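Prolyl oligopeptidase (Galerina marginata, PDB 5N4B) cleaves peptide bonds after proline and joins peptide ends into macrocycles in the biosynthesis of the amanitin toxins. Local coordinates at residues V658-G663 with I690-S695; D36-L41 with I674-H679; L104-V109 with K703-N708; G142-V147 with V162-G167. The protein carries 1 engineered substitution. All coordinates share one frame; numbering follows the deposited sequence.

Contacts 1 and 2 lie in or against the hydrolase domain, contact 4 lies in the beta-propeller, and contact 3 bridges the two. Contact 1 carries catalytic Asp662; the side chain of its Asn659 is about 10 Å from that of Ala578, the engineered residue at the nucleophile position. In contact 4 the side chain of Ser163 comes within about 4 Å of that of catalytic His699. Lys703 NZ of contact 3 forms a salt bridge with Asp693 OD2 of contact 1 at 2.6 Å. Gln107 of contact 3 probably bonds to Met146 N and Ala144 O of contact 4. Contact 2 packs on contact 1 through Ile674 and Ile690; its centre is about 32 Å from that of contact 4.

Contact 1 (V658-G663 with I690-S695); sequences VNIGDG and IKIDKS
The amide of Asn659 and the carboxylate of Asp693 stand together on one face of the sheet, their planes 74° apart, so they cross obliquely and do not stack. The two segments are the carboxyl ends of parallel strands 653-659 and 688-693 in a beta-alpha-beta unit of the alpha/beta-hydrolase fold, joined by helix 668-680. Asn659 OD1 touches Asp693 CB at 3.4 Å, and Lys703 NZ bridges the two groups, giving a hydrogen bond to Asn659 OD1 and forming a salt bridge with Asp693 OD2. The other carboxylate oxygen, OD1, is met from above its plane by Ser695 N at 3.0 Å, an Asx turn that bends the chain off the strand. Three backbone bonds pair the strands: Val658 N to Lys691 O, Asp693 N to Val658 O, and, past the last bridge, Ile660 N to Asp693 O at 2.9 Å and nearly along the C=O axis. On the other face Val658 CG2 lies beside Ile692 CG1 at 4.0 Å, and Phe671 of the connecting helix touches both residues. Ile660 CD1 leans on Ile692 CG2 at 4.0 Å. A type I turn from Asn659 to Asp662 then presents the catalytic aspartate. Beside this turn one water accepts from Gly661 N and donates to Ser695 O, each at 3.0 Å.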
# COMPACT_ATOMS: atom_id res chain seq x y z
N VAL A 658 15.59 -6.25 3.80
CA VAL A 658 15.36 -5.85 2.43
C VAL A 658 15.14 -7.07 1.56
O VAL A 658 15.53 -8.18 1.89
CB VAL A 658 16.47 -4.96 1.81
CG1 VAL A 658 16.66 -3.66 2.60
CG2 VAL A 658 17.76 -5.76 1.68
N ASN A 659 14.55 -6.82 0.38
CA ASN A 659 14.38 -7.79 -0.70
C ASN A 659 15.27 -7.35 -1.85
O ASN A 659 15.21 -6.20 -2.27
CB ASN A 659 12.90 -7.84 -1.10
CG ASN A 659 11.99 -8.35 0.06
OD1 ASN A 659 12.34 -9.33 0.73
ND2 ASN A 659 10.85 -7.69 0.29
N ILE A 660 16.13 -8.26 -2.32
CA ILE A 660 17.18 -7.88 -3.27
C ILE A 660 16.62 -7.26 -4.55
O ILE A 660 17.24 -6.36 -5.11
CB ILE A 660 18.10 -9.07 -3.56
CG1 ILE A 660 19.42 -8.64 -4.17
CG2 ILE A 660 17.42 -10.04 -4.49
CD1 ILE A 660 20.29 -7.81 -3.28
N GLY A 661 15.45 -7.69 -4.98
CA GLY A 661 14.87 -7.25 -6.23
C GLY A 661 14.04 -6.01 -6.15
O GLY A 661 13.41 -5.62 -7.15
N ASP A 662 13.94 -5.40 -4.97
CA ASP A 662 13.04 -4.28 -4.77
C ASP A 662 13.34 -3.15 -5.76
O ASP A 662 14.44 -2.59 -5.76
CB ASP A 662 13.18 -3.80 -3.31
CG ASP A 662 12.03 -2.90 -2.85
OD1 ASP A 662 11.39 -2.19 -3.67
OD2 ASP A 662 11.77 -2.87 -1.61
N GLY A 663 12.36 -2.84 -6.61
CA GLY A 663 12.50 -1.76 -7.57
C GLY A 663 11.83 -0.49 -7.15
O GLY A 663 11.99 0.55 -7.81
N ILE A 690 21.53 -6.89 9.18
CA ILE A 690 20.67 -6.80 8.00
C ILE A 690 20.40 -8.18 7.43
O ILE A 690 21.32 -9.01 7.30
CB ILE A 690 21.21 -5.83 6.92
CG1 ILE A 690 20.21 -5.70 5.77
CG2 ILE A 690 22.59 -6.30 6.41
CD1 ILE A 690 20.58 -4.53 4.85
N LYS A 691 19.12 -8.43 7.11
CA LYS A 691 18.66 -9.60 6.38
C LYS A 691 18.37 -9.20 4.95
O LYS A 691 17.79 -8.14 4.70
CB LYS A 691 17.36 -10.12 6.98
CG LYS A 691 17.52 -10.92 8.18
CD LYS A 691 16.14 -11.38 8.71
CE LYS A 691 15.39 -12.26 7.72
NZ LYS A 691 14.10 -12.82 8.25
N ILE A 692 18.72 -10.07 4.00
CA ILE A 692 18.65 -9.77 2.58
C ILE A 692 18.01 -10.97 1.90
O ILE A 692 18.68 -12.01 1.72
CB ILE A 692 20.02 -9.46 1.97
CG1 ILE A 692 20.68 -8.30 2.75
CG2 ILE A 692 19.82 -9.11 0.49
CD1 ILE A 692 22.17 -8.18 2.68
N ASP A 693 16.75 -10.86 1.52
CA ASP A 693 16.09 -11.96 0.82
C ASP A 693 16.52 -11.93 -0.64
O ASP A 693 16.27 -10.95 -1.33
CB ASP A 693 14.58 -11.82 0.96
CG ASP A 693 13.80 -13.02 0.38
OD1 ASP A 693 14.33 -13.73 -0.50
OD2 ASP A 693 12.64 -13.26 0.79
N LYS A 694 17.15 -13.01 -1.11
CA LYS A 694 17.75 -13.03 -2.45
C LYS A 694 16.83 -13.60 -3.53
O LYS A 694 17.25 -13.69 -4.68
CB LYS A 694 19.10 -13.72 -2.38
CG LYS A 694 20.08 -12.79 -1.63
CD LYS A 694 21.47 -13.30 -1.52
CE LYS A 694 22.37 -12.18 -1.04
NZ LYS A 694 23.71 -12.73 -0.81
N SER A 695 15.58 -13.90 -3.21
CA SER A 695 14.58 -14.19 -4.22
C SER A 695 14.17 -12.87 -4.84
O SER A 695 13.76 -11.95 -4.13
CB SER A 695 13.39 -14.90 -3.61
OG SER A 695 12.40 -15.18 -4.60
O HOH W 1 12.92 -9.10 -4.28

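Contact 2 (D36-L41 with I674-H679); sequences DPYQWL and IATLQH
Tyr38 and Ala675 bury the most surface here, and they meet as a methyl group set squarely on an aromatic face. Ala675 CB sits 3.7 Å from the centroid of the Tyr38 ring and only 6° off its normal, a CH-pi contact almost over the ring centre. Tyr38 CG lies anti to its carbonyl carbon (chi1 -55°), beside the backbone N, which swings the ring out of the type I turn Asp36 to Gln39 and over the helix. Pro37 CG covers the opposite face, offset toward the rim, so the ring is held between a proline and an alanine. At the ring edge, near its plane, Thr676 OG1 approaches Tyr38 CD2 at 3.6 Å; this hydroxyl is bonded to Lys672 O one helical turn back. The phenol tip reaches further along the helix, where Tyr38 OH meets His679 CB at 3.3 Å, the two side chains crossing at about a right angle. From the following 3-10 segment, Leu41 CD1 adds a second apolar touch to Ala675 CB at 4.0 Å. The contact thus lays the loop between strand 30-35 and helix 46-64, near the chain start, against helix 668-680 of the hydrolase domain, far from the catalytic residues. No hydrogen bond passes between the two segments: Tyr38 OH is bonded to Arg17 NH1 instead. Between them the contact is thus probably carried by dispersion and shape, while a salt bridge from Asp36 to Lys672 adds a charged tie to the same helix.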
# COMPACT_ATOMS: atom_id res chain seq x y z
N ASP A 36 31.19 9.45 -0.22
CA ASP A 36 30.26 8.33 -0.35
C ASP A 36 31.10 7.05 -0.46
O ASP A 36 31.17 6.41 -1.51
CB ASP A 36 29.32 8.50 -1.54
CG ASP A 36 27.99 7.69 -1.40
OD1 ASP A 36 27.47 7.57 -0.26
OD2 ASP A 36 27.46 7.22 -2.43
N PRO A 37 31.72 6.64 0.65
CA PRO A 37 32.64 5.50 0.61
C PRO A 37 31.97 4.20 0.29
O PRO A 37 32.65 3.22 -0.02
CB PRO A 37 33.25 5.48 2.04
CG PRO A 37 32.28 6.23 2.86
CD PRO A 37 31.69 7.29 1.96
N TYR A 38 30.63 4.15 0.42
CA TYR A 38 29.87 2.94 0.10
C TYR A 38 29.09 3.08 -1.20
O TYR A 38 28.11 2.34 -1.43
CB TYR A 38 28.97 2.53 1.29
CG TYR A 38 29.81 2.38 2.56
CD1 TYR A 38 30.88 1.48 2.64
CD2 TYR A 38 29.55 3.18 3.68
CE1 TYR A 38 31.64 1.39 3.77
CE2 TYR A 38 30.31 3.08 4.80
CZ TYR A 38 31.35 2.21 4.87
OH TYR A 38 32.13 2.16 6.02
N GLN A 39 29.51 3.98 -2.08
CA GLN A 39 28.87 4.10 -3.39
C GLN A 39 28.84 2.77 -4.10
O GLN A 39 27.88 2.48 -4.84
CB GLN A 39 29.59 5.17 -4.24
CG GLN A 39 28.95 5.36 -5.64
CD GLN A 39 29.34 4.26 -6.61
OE1 GLN A 39 30.47 3.77 -6.58
NE2 GLN A 39 28.39 3.83 -7.46
N TRP A 40 29.86 1.93 -3.89
CA TRP A 40 29.97 0.65 -4.57
C TRP A 40 28.86 -0.32 -4.18
O TRP A 40 28.58 -1.25 -4.93
CB TRP A 40 31.36 0.05 -4.37
CG TRP A 40 31.71 -0.24 -2.95
CD1 TRP A 40 32.27 0.62 -2.07
CD2 TRP A 40 31.50 -1.47 -2.28
NE1 TRP A 40 32.42 -0.03 -0.85
CE2 TRP A 40 31.97 -1.31 -0.96
CE3 TRP A 40 30.98 -2.71 -2.67
CZ2 TRP A 40 31.94 -2.34 -0.03
CZ3 TRP A 40 30.95 -3.73 -1.74
CH2 TRP A 40 31.42 -3.54 -0.43
N LEU A 41 28.18 -0.11 -3.06
CA LEU A 41 27.04 -0.93 -2.67
C LEU A 41 25.81 -0.63 -3.47
O LEU A 41 24.79 -1.30 -3.28
CB LEU A 41 26.78 -0.80 -1.15
CG LEU A 41 27.79 -1.58 -0.31
CD1 LEU A 41 27.67 -1.23 1.19
CD2 LEU A 41 27.57 -3.10 -0.47
N ILE A 674 23.45 0.52 6.82
CA ILE A 674 24.01 -0.46 7.75
C ILE A 674 25.54 -0.43 7.70
O ILE A 674 26.21 -0.55 8.73
CB ILE A 674 23.43 -1.87 7.55
CG1 ILE A 674 23.72 -2.80 8.75
CG2 ILE A 674 23.97 -2.48 6.29
CD1 ILE A 674 23.09 -2.36 10.04
N ALA A 675 26.12 -0.23 6.52
CA ALA A 675 27.58 -0.13 6.46
C ALA A 675 28.09 1.08 7.23
O ALA A 675 29.13 1.02 7.89
CB ALA A 675 28.00 -0.07 4.99
N THR A 676 27.34 2.18 7.16
CA THR A 676 27.71 3.40 7.87
C THR A 676 27.55 3.22 9.38
O THR A 676 28.40 3.66 10.16
CB THR A 676 26.87 4.56 7.32
OG1 THR A 676 27.13 4.70 5.92
CG2 THR A 676 27.22 5.85 7.96
N LEU A 677 26.48 2.57 9.83
CA LEU A 677 26.34 2.28 11.24
C LEU A 677 27.49 1.43 11.73
O LEU A 677 28.09 1.70 12.78
CB LEU A 677 25.04 1.54 11.52
CG LEU A 677 23.72 2.29 11.51
CD1 LEU A 677 22.58 1.33 11.78
CD2 LEU A 677 23.75 3.41 12.54
N GLN A 678 27.78 0.34 11.01
CA GLN A 678 28.83 -0.58 11.44
C GLN A 678 30.20 0.03 11.42
O GLN A 678 31.04 -0.36 12.23
CB GLN A 678 28.77 -1.89 10.63
CG GLN A 678 27.50 -2.70 10.84
CD GLN A 678 27.41 -3.94 9.93
OE1 GLN A 678 28.26 -4.16 9.04
NE2 GLN A 678 26.37 -4.75 10.13
N HIS A 679 30.42 1.03 10.57
CA HIS A 679 31.69 1.75 10.55
C HIS A 679 31.80 2.73 11.72
O HIS A 679 32.88 2.93 12.28
CB HIS A 679 31.80 2.52 9.25
CG HIS A 679 32.94 3.47 9.23
ND1 HIS A 679 34.24 3.06 9.09
CD2 HIS A 679 32.97 4.83 9.29
CE1 HIS A 679 35.03 4.12 9.10
NE2 HIS A 679 34.28 5.20 9.21

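Contact 3 (L104-V109 with K703-N708); sequences LQSQSV and KPTDKN
With OG anti to the carbonyl carbon (chi1 -70°), Ser106 holds its hydroxyl in front of the first N-H of a helix; Thr705 adopts the same arrangement for OG1 (chi1 -59°), sending it back toward the loop. Ser106 OG accepts from Thr705 N at 3.0 Å, with 161° at the hydrogen. Pro704, at the N-cap position, closes on the same hydroxyl, its CA lying 3.3 Å from Ser106 OG. Thr705 OG1 lies 3.2 Å from both Leu104 O and Gln105 O, a weak hydrogen bond that either carbonyl could accept. The other branch of the threonine, CG2, anti to its backbone N, packs on Leu104 CD2 at 4.0 Å, the two side chains crossing at about a right angle. Thr705 is thus the donor on both sides, its backbone N-H to the serine hydroxyl and its own hydroxyl to the loop carbonyls, and the serine oxygen meets the positive end of the helix dipole, which would favour its role as acceptor. The contact crosses the interface between propeller and hydrolase domains at the surface. Segment 104-109 lies in the loop leading from strand 96-101 to strand 109-113 of one propeller sheet, and Ser108 OG bonds to a polar side chain of the bound peptide. Helix 705-722 starts here, while Arg80 of helix 68-80 touches both Leu104 and Thr705.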
# COMPACT_ATOMS: atom_id res chain seq x y z
N LEU A 104 -3.66 -20.56 4.50
CA LEU A 104 -2.23 -20.32 4.35
C LEU A 104 -1.79 -20.35 2.91
O LEU A 104 -0.60 -20.49 2.64
CB LEU A 104 -1.43 -21.31 5.19
CG LEU A 104 -1.67 -21.22 6.71
CD1 LEU A 104 -1.03 -22.39 7.43
CD2 LEU A 104 -1.22 -19.90 7.27
N GLN A 105 -2.71 -20.23 1.96
CA GLN A 105 -2.31 -20.21 0.55
C GLN A 105 -1.61 -18.91 0.21
O GLN A 105 -1.97 -17.82 0.69
CB GLN A 105 -3.53 -20.45 -0.36
CG GLN A 105 -4.25 -21.78 -0.15
CD GLN A 105 -5.43 -21.86 -1.02
OE1 GLN A 105 -6.52 -21.44 -0.66
NE2 GLN A 105 -5.25 -22.44 -2.20
N SER A 106 -0.64 -19.01 -0.68
CA SER A 106 0.16 -17.84 -1.02
C SER A 106 -0.61 -16.88 -1.89
O SER A 106 -0.36 -15.67 -1.84
CB SER A 106 1.43 -18.26 -1.71
OG SER A 106 2.29 -18.92 -0.77
N GLN A 107 -1.56 -17.39 -2.67
CA GLN A 107 -2.45 -16.54 -3.45
C GLN A 107 -3.87 -17.07 -3.25
O GLN A 107 -4.11 -18.28 -3.29
CB GLN A 107 -2.13 -16.50 -4.95
CG GLN A 107 -0.71 -16.02 -5.30
CD GLN A 107 -0.45 -15.96 -6.79
OE1 GLN A 107 -0.92 -15.05 -7.46
NE2 GLN A 107 0.30 -16.91 -7.27
N SER A 108 -4.80 -16.17 -3.04
CA SER A 108 -6.19 -16.53 -2.89
C SER A 108 -6.77 -16.87 -4.26
O SER A 108 -6.28 -16.46 -5.30
CB SER A 108 -6.98 -15.42 -2.22
OG SER A 108 -6.40 -15.20 -0.95
N VAL A 109 -7.86 -17.64 -4.24
CA VAL A 109 -8.44 -18.25 -5.42
C VAL A 109 -9.80 -17.62 -5.72
O VAL A 109 -10.61 -17.43 -4.82
CB VAL A 109 -8.60 -19.77 -5.22
CG1 VAL A 109 -9.24 -20.42 -6.40
CG2 VAL A 109 -7.20 -20.36 -4.94
N LYS A 703 5.75 -12.64 -1.26
CA LYS A 703 6.45 -13.86 -0.88
C LYS A 703 5.47 -14.98 -0.58
O LYS A 703 4.31 -14.71 -0.25
CB LYS A 703 7.24 -13.59 0.41
CG LYS A 703 8.31 -12.53 0.30
CD LYS A 703 9.12 -12.48 1.52
CE LYS A 703 10.11 -11.34 1.40
NZ LYS A 703 11.31 -11.55 2.25
N PRO A 704 5.93 -16.23 -0.59
CA PRO A 704 5.06 -17.32 -0.14
C PRO A 704 4.71 -17.15 1.34
O PRO A 704 5.48 -16.60 2.12
CB PRO A 704 5.88 -18.58 -0.37
CG PRO A 704 7.03 -18.15 -1.32
CD PRO A 704 7.25 -16.70 -1.05
N THR A 705 3.55 -17.67 1.71
CA THR A 705 3.08 -17.53 3.09
C THR A 705 4.08 -18.09 4.10
O THR A 705 4.32 -17.50 5.14
CB THR A 705 1.75 -18.24 3.25
OG1 THR A 705 0.83 -17.66 2.32
CG2 THR A 705 1.20 -18.03 4.65
N ASP A 706 4.67 -19.24 3.80
CA ASP A 706 5.58 -19.85 4.76
C ASP A 706 6.79 -18.96 5.04
O ASP A 706 7.25 -18.85 6.18
CB ASP A 706 5.93 -21.30 4.40
CG ASP A 706 6.55 -21.50 3.01
OD1 ASP A 706 6.98 -20.54 2.32
OD2 ASP A 706 6.64 -22.72 2.60
N LYS A 707 7.30 -18.30 4.00
CA LYS A 707 8.40 -17.36 4.20
C LYS A 707 7.96 -16.13 4.97
O LYS A 707 8.72 -15.61 5.81
CB LYS A 707 9.02 -17.01 2.84
CG LYS A 707 10.25 -16.13 2.93
CD LYS A 707 11.35 -16.74 3.74
CE LYS A 707 12.67 -15.94 3.70
NZ LYS A 707 13.46 -16.01 2.42
N ASN A 708 6.77 -15.60 4.68
CA ASN A 708 6.23 -14.46 5.44
C ASN A 708 6.15 -14.81 6.93
O ASN A 708 6.53 -14.01 7.79
CB ASN A 708 4.89 -14.02 4.88
CG ASN A 708 5.04 -13.17 3.63
OD1 ASN A 708 6.07 -12.52 3.43
ND2 ASN A 708 4.01 -13.14 2.79

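Contact 4 (G142-V147 with V162-G167); sequences GSAGMV and VSHLGG
Two hydrogen bonds hold Ser163 OG, one to the carbonyl of catalytic His699 and one to Ser170 OG on the next strand. Val147 closes over the same hydroxyl, its CG1 methyl 3.8 Å from Ser163 OG. Ser163 belongs to strand 157-164, which forms an antiparallel hairpin with strand 144-151 in a four-stranded sheet, a blade of the beta-propeller. At the hydrogen-bonded pair Gly145 and Ser163, Gly145 N gives to Ser163 O and Ser163 N gives to Gly145 O, both at 2.9 Å. Each carbonyl also receives a CA-H: Ala144 CA lies 3.2 Å from Ser163 O, and Val162 CA 3.3 Å from Gly145 O. Beyond the strand end, Leu165 N reaches Ser143 O at 3.0 Å, nearly along the C=O axis, and Leu165 CD1 packs on Ser143 CB at 3.8 Å. On the face carrying Ala144 and His164, the alanine methyl approaches the imidazole at an oblique angle, Ala144 CB to His164 CE1 being 3.6 Å, while Val162 CG1 flanks the same methyl. A type II turn from His164 to Gly167 then turns the chain toward the hydrolase domain. There the backbone of Gly167 bonds to that of His699, so serine hydroxyl and turn together hold the catalytic histidine's backbone across the domain interface, consistent with the closed form, in which propeller and hydrolase domain meet at this loop.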
# COMPACT_ATOMS: atom_id res chain seq x y z
N GLY A 142 5.43 -21.78 -8.56
CA GLY A 142 5.09 -20.59 -7.81
C GLY A 142 5.82 -19.35 -8.25
O GLY A 142 5.82 -18.34 -7.53
N SER A 143 6.46 -19.38 -9.40
CA SER A 143 7.20 -18.22 -9.85
C SER A 143 6.34 -17.13 -10.52
O SER A 143 6.91 -16.12 -10.92
CB SER A 143 8.34 -18.62 -10.78
OG SER A 143 7.86 -19.15 -11.97
N ALA A 144 5.03 -17.30 -10.62
CA ALA A 144 4.14 -16.33 -11.27
C ALA A 144 3.01 -15.96 -10.34
O ALA A 144 2.42 -16.82 -9.68
CB ALA A 144 3.48 -16.90 -12.50
N GLY A 145 2.70 -14.69 -10.29
CA GLY A 145 1.62 -14.21 -9.45
C GLY A 145 0.69 -13.32 -10.24
O GLY A 145 1.12 -12.59 -11.14
N MET A 146 -0.58 -13.35 -9.87
CA MET A 146 -1.56 -12.45 -10.42
C MET A 146 -1.56 -11.21 -9.56
O MET A 146 -1.80 -11.29 -8.35
CB MET A 146 -2.94 -13.09 -10.45
CG MET A 146 -3.97 -12.16 -11.10
SD MET A 146 -5.64 -12.72 -10.93
CE MET A 146 -5.94 -12.30 -9.22
N VAL A 147 -1.31 -10.08 -10.17
CA VAL A 147 -1.15 -8.85 -9.43
C VAL A 147 -2.32 -7.89 -9.57
O VAL A 147 -2.44 -6.96 -8.77
CB VAL A 147 0.17 -8.14 -9.76
CG1 VAL A 147 1.33 -9.02 -9.42
CG2 VAL A 147 0.24 -7.77 -11.22
N VAL A 162 -0.14 -10.58 -14.86
CA VAL A 162 0.74 -11.61 -14.31
C VAL A 162 2.16 -11.07 -14.26
O VAL A 162 2.65 -10.51 -15.24
CB VAL A 162 0.68 -12.87 -15.17
CG1 VAL A 162 1.62 -13.92 -14.61
CG2 VAL A 162 -0.78 -13.40 -15.21
N SER A 163 2.81 -11.27 -13.14
CA SER A 163 4.22 -10.97 -12.92
C SER A 163 4.95 -12.27 -12.65
O SER A 163 4.37 -13.24 -12.16
CB SER A 163 4.45 -10.02 -11.76
OG SER A 163 4.01 -8.72 -12.11
N HIS A 164 6.24 -12.31 -12.99
CA HIS A 164 7.11 -13.44 -12.74
C HIS A 164 8.33 -12.98 -11.97
O HIS A 164 8.74 -11.84 -12.06
CB HIS A 164 7.60 -14.02 -14.06
CG HIS A 164 6.49 -14.57 -14.89
ND1 HIS A 164 6.10 -15.89 -14.80
CD2 HIS A 164 5.66 -13.98 -15.77
CE1 HIS A 164 5.09 -16.09 -15.63
NE2 HIS A 164 4.79 -14.95 -16.21
N LEU A 165 8.91 -13.90 -11.19
CA LEU A 165 10.15 -13.62 -10.50
C LEU A 165 11.15 -13.10 -11.51
O LEU A 165 11.29 -13.63 -12.61
CB LEU A 165 10.66 -14.92 -9.84
CG LEU A 165 9.77 -15.44 -8.69
CD1 LEU A 165 10.35 -16.77 -8.16
CD2 LEU A 165 9.63 -14.42 -7.56
N GLY A 166 11.86 -12.04 -11.14
CA GLY A 166 12.84 -11.43 -11.99
C GLY A 166 12.33 -10.37 -12.95
O GLY A 166 13.14 -9.81 -13.69
N GLY A 167 11.05 -10.13 -13.00
CA GLY A 167 10.49 -9.18 -13.97
C GLY A 167 10.15 -7.82 -13.39
O GLY A 167 9.81 -7.70 -12.21